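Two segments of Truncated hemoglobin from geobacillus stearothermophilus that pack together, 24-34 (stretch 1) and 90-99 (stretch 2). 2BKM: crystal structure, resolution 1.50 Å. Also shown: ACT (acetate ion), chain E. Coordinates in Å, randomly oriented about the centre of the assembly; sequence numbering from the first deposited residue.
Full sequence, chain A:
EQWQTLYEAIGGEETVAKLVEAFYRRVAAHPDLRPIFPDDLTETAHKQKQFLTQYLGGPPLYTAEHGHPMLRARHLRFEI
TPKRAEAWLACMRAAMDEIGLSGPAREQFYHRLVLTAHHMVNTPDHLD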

# COMPACT_ATOMS: atom_id res chain seq x y z
N TYR A 24 -4.01 4.14 6.63
CA TYR A 24 -3.76 5.58 6.65
C TYR A 24 -3.82 6.16 8.03
O TYR A 24 -3.16 7.19 8.30
N ARG A 25 -4.56 5.52 8.94
CA ARG A 25 -4.44 5.97 10.33
C ARG A 25 -3.02 5.76 10.86
O ARG A 25 -2.50 6.58 11.63
N ARG A 26 -2.37 4.65 10.46
CA ARG A 26 -1.01 4.39 10.90
C ARG A 26 -0.03 5.34 10.22
O ARG A 26 0.90 5.81 10.84
N VAL A 27 -0.24 5.59 8.93
CA VAL A 27 0.63 6.49 8.21
C VAL A 27 0.59 7.85 8.82
O VAL A 27 1.63 8.47 9.00
N ALA A 28 -0.61 8.31 9.17
CA ALA A 28 -0.74 9.66 9.72
C ALA A 28 0.08 9.79 11.00
O ALA A 28 0.54 10.90 11.30
N ALA A 29 0.24 8.69 11.72
CA ALA A 29 0.90 8.68 13.03
C ALA A 29 2.39 8.37 12.91
O ALA A 29 3.14 8.43 13.89
N HIS A 30 2.85 8.04 11.72
CA HIS A 30 4.22 7.62 11.63
C HIS A 30 5.16 8.77 11.38
O HIS A 30 5.06 9.44 10.36
N PRO A 31 6.15 8.98 12.27
CA PRO A 31 7.07 10.12 12.07
C PRO A 31 7.93 10.08 10.79
O PRO A 31 8.38 11.12 10.29
N ASP A 32 8.18 8.89 10.24
CA ASP A 32 8.95 8.81 9.02
C ASP A 32 8.10 9.03 7.79
O ASP A 32 8.66 9.21 6.69
N LEU A 33 6.77 8.99 7.96
CA LEU A 33 5.87 9.14 6.82
C LEU A 33 5.04 10.40 6.84
O LEU A 33 4.87 11.05 5.80
N ARG A 34 4.51 10.72 8.02
CA ARG A 34 3.59 11.84 8.23
C ARG A 34 4.02 13.11 7.49
O ARG A 34 3.17 13.76 6.87
N ALA A 90 5.84 -1.38 7.64
CA ALA A 90 5.47 -1.65 9.04
C ALA A 90 4.06 -1.16 9.32
O ALA A 90 3.29 -1.81 10.06
N CYS A 91 3.70 -0.02 8.73
CA CYS A 91 2.30 0.43 8.86
C CYS A 91 1.37 -0.53 8.22
O CYS A 91 0.29 -0.77 8.75
N MET A 92 1.76 -1.09 7.07
CA MET A 92 0.92 -2.05 6.39
C MET A 92 0.73 -3.33 7.19
O MET A 92 -0.39 -3.81 7.33
N ARG A 93 1.81 -3.85 7.75
CA ARG A 93 1.66 -5.05 8.56
C ARG A 93 0.77 -4.72 9.75
O ARG A 93 -0.07 -5.56 10.12
N ALA A 94 0.95 -3.56 10.38
CA ALA A 94 0.15 -3.23 11.55
C ALA A 94 -1.33 -3.10 11.16
O ALA A 94 -2.20 -3.50 11.91
N ALA A 95 -1.60 -2.54 9.98
CA ALA A 95 -2.97 -2.39 9.52
C ALA A 95 -3.57 -3.75 9.21
O ALA A 95 -4.75 -3.98 9.51
N MET A 96 -2.81 -4.64 8.56
CA MET A 96 -3.29 -5.99 8.29
C MET A 96 -3.61 -6.68 9.59
O MET A 96 -4.67 -7.29 9.71
N ASP A 97 -2.72 -6.55 10.57
CA ASP A 97 -2.99 -7.19 11.87
C ASP A 97 -4.26 -6.58 12.49
O ASP A 97 -5.12 -7.33 13.02
N GLU A 98 -4.40 -5.27 12.38
CA GLU A 98 -5.49 -4.58 13.09
C GLU A 98 -6.82 -5.02 12.53
O GLU A 98 -7.77 -5.15 13.29
N ILE A 99 -6.91 -5.25 11.23
CA ILE A 99 -8.20 -5.60 10.63
C ILE A 99 -8.43 -7.09 10.71
O ILE A 99 -9.43 -7.61 10.21

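A single carboxylate, that of Glu98, holds two consecutive arginines of the facing helix, one on each oxygen. Arg25 NH1 donates to Glu98 OE1 at 3.0 Å, and Arg26 NE donates to Glu98 OE2 at 3.1 Å; both hydrogen bonds belong to salt bridges, and a weak third one runs from Arg26 NH2 to Glu98 OE2 at 3.4 Å. In each case the oxygen lies at the edge of the guanidinium, near its plane, where the N-H bonds point. Water 1 ties the cluster together: its O accepts from Arg25 NE at 3.1 Å and donates to Glu98 OE2 at 2.7 Å.

The helix axes come within 8.8 Å, their N-to-C directions 140° apart. Arg25 CA and Arg26 CA lie 11.0 and 10.3 Å from Glu98 CA, so long side chains must span the gap. Glu98 points toward stretch 1 and is nearly extended, with chi1 and chi2 both t. Arg26 also points toward its partner helix, but its m, m, t rotamer folds the chain over the surface of stretch 2. Arg25 leaves its helix sideways, and its m, t, m conformation brings the guanidinium back to Glu98.

Ala94 lies beneath the Arg26 guanidinium, its CB 3.5 Å from Arg26 CZ and over one face of the group. A methyl suits this position: it is small enough to let the flat cation lie close, and it covers a face that offers no N-H donors while the edge remains free for Glu98.

Cys91 fills the buried part of the contact. Here the backbones come close, with Arg26 CA and Cys91 CA 5.5 Å apart, so a short side chain fits. Its chi1 is m, and the sulfur enters a pocket lined by several residues of stretch 1. Cys91 SG lies 3.7 Å from Arg26 O, 3.6 Å from His30 CD2 and 3.9 Å from Leu33 CD1. Its approach to the His30 ring is oblique, a sulfur-aromatic contact with SG 4.5 Å from the ring centroid. Val27, chi1 t, adds an apolar contact from CG2 to Cys91 CB at 4.3 Å, and Leu33 (m, t) brings CD1 against the sulfur.

His30, chi1 t, lies in the loop and points toward stretch 2. Its ND1 accepts a hydrogen bond from Asp32 N at 3.0 Å, which helps fix the ring. Tyr24 points away, and its OH donates a very short 2.4 Å hydrogen bond to O of an acetate ion, probably from the crystallisation liquor.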

# COMPACT_ATOMS: atom_id res chain seq x y z
CB TYR A 24 -4.57 6.36 5.62
CG TYR A 24 -3.99 6.06 4.28
CD1 TYR A 24 -4.64 5.24 3.38
CD2 TYR A 24 -2.73 6.55 3.96
CE1 TYR A 24 -4.05 4.92 2.17
CE2 TYR A 24 -2.13 6.24 2.78
CZ TYR A 24 -2.80 5.41 1.87
OH TYR A 24 -2.21 5.08 0.68
CB ARG A 25 -5.42 5.23 11.24
CG ARG A 25 -6.85 5.62 11.02
CD ARG A 25 -7.69 5.07 12.20
NE ARG A 25 -7.75 3.61 12.20
CZ ARG A 25 -8.70 2.92 11.58
NH1 ARG A 25 -8.71 1.59 11.62
NH2 ARG A 25 -9.64 3.58 10.90
CB ARG A 26 -0.62 2.94 10.60
CG ARG A 26 -1.40 1.84 11.33
CD ARG A 26 -1.66 2.05 12.81
NE ARG A 26 -2.12 0.75 13.32
CZ ARG A 26 -1.48 0.02 14.23
NH1 ARG A 26 -0.36 0.45 14.82
NH2 ARG A 26 -1.99 -1.15 14.56
CB VAL A 27 0.23 6.55 6.71
CG1 VAL A 27 0.97 7.67 6.00
CG2 VAL A 27 0.52 5.19 6.02
CB ALA A 28 -2.20 9.99 9.97
CB ALA A 29 0.23 7.67 13.94
CB HIS A 30 4.37 6.55 10.57
CG HIS A 30 5.60 5.73 10.76
ND1 HIS A 30 6.88 6.25 10.69
CD2 HIS A 30 5.74 4.42 11.07
CE1 HIS A 30 7.75 5.28 10.94
NE2 HIS A 30 7.09 4.16 11.16
CB PRO A 31 7.94 10.08 13.32
CG PRO A 31 7.86 8.69 13.78
CD PRO A 31 6.47 8.23 13.50
CB ASP A 32 9.64 7.47 8.88
CG ASP A 32 10.69 7.26 9.93
OD1 ASP A 32 11.46 8.22 10.14
OD2 ASP A 32 10.72 6.18 10.53
CB LEU A 33 4.94 7.92 6.70
CG LEU A 33 5.69 6.60 6.64
CD1 LEU A 33 4.63 5.53 6.60
CD2 LEU A 33 6.55 6.58 5.40
CB ARG A 34 3.39 12.11 9.73
CG ARG A 34 2.25 13.09 10.07
CD ARG A 34 2.42 13.66 11.49
NE ARG A 34 1.77 14.96 11.70
CZ ARG A 34 0.91 15.56 10.87
NH1 ARG A 34 0.53 14.99 9.73
NH2 ARG A 34 0.41 16.75 11.19
CB ALA A 90 6.46 -0.97 9.96
CB CYS A 91 2.09 1.81 8.25
SG CYS A 91 2.92 3.13 9.23
CB MET A 92 1.43 -2.32 4.97
CG MET A 92 0.54 -3.23 4.24
SD MET A 92 -1.16 -2.64 4.01
CE MET A 92 -0.90 -1.39 2.74
CB ARG A 93 3.00 -5.50 9.11
CG ARG A 93 3.93 -6.08 8.10
CD ARG A 93 5.13 -6.79 8.72
NE ARG A 93 5.80 -5.94 9.72
CZ ARG A 93 6.75 -5.05 9.43
NH1 ARG A 93 7.10 -4.82 8.18
NH2 ARG A 93 7.31 -4.32 10.38
CB ALA A 94 0.65 -1.90 12.18
CB ALA A 95 -3.01 -1.49 8.29
CB MET A 96 -2.29 -6.81 7.48
CG MET A 96 -2.15 -6.31 6.07
SD MET A 96 -0.77 -7.08 5.24
CE MET A 96 -1.14 -6.66 3.54
CB ASP A 97 -1.85 -6.97 12.84
CG ASP A 97 -0.59 -7.67 12.46
OD1 ASP A 97 -0.58 -8.57 11.61
OD2 ASP A 97 0.46 -7.29 13.04
CB GLU A 98 -5.34 -3.09 12.90
CG GLU A 98 -6.44 -2.26 13.51
CD GLU A 98 -6.15 -0.77 13.42
OE1 GLU A 98 -7.09 0.01 13.60
OE2 GLU A 98 -4.97 -0.39 13.19
CB ILE A 99 -8.36 -5.10 9.19
CG1 ILE A 99 -7.37 -5.83 8.22
CG2 ILE A 99 -8.19 -3.57 9.16
CD1 ILE A 99 -7.83 -5.70 6.76
C ACT E . 0.50 5.48 -0.38
O ACT E . 0.14 5.00 0.70
OXT ACT E . 1.57 5.09 -0.79
CH3 ACT E . -0.34 6.44 -1.13
O HOH W 1 -5.06 2.12 12.20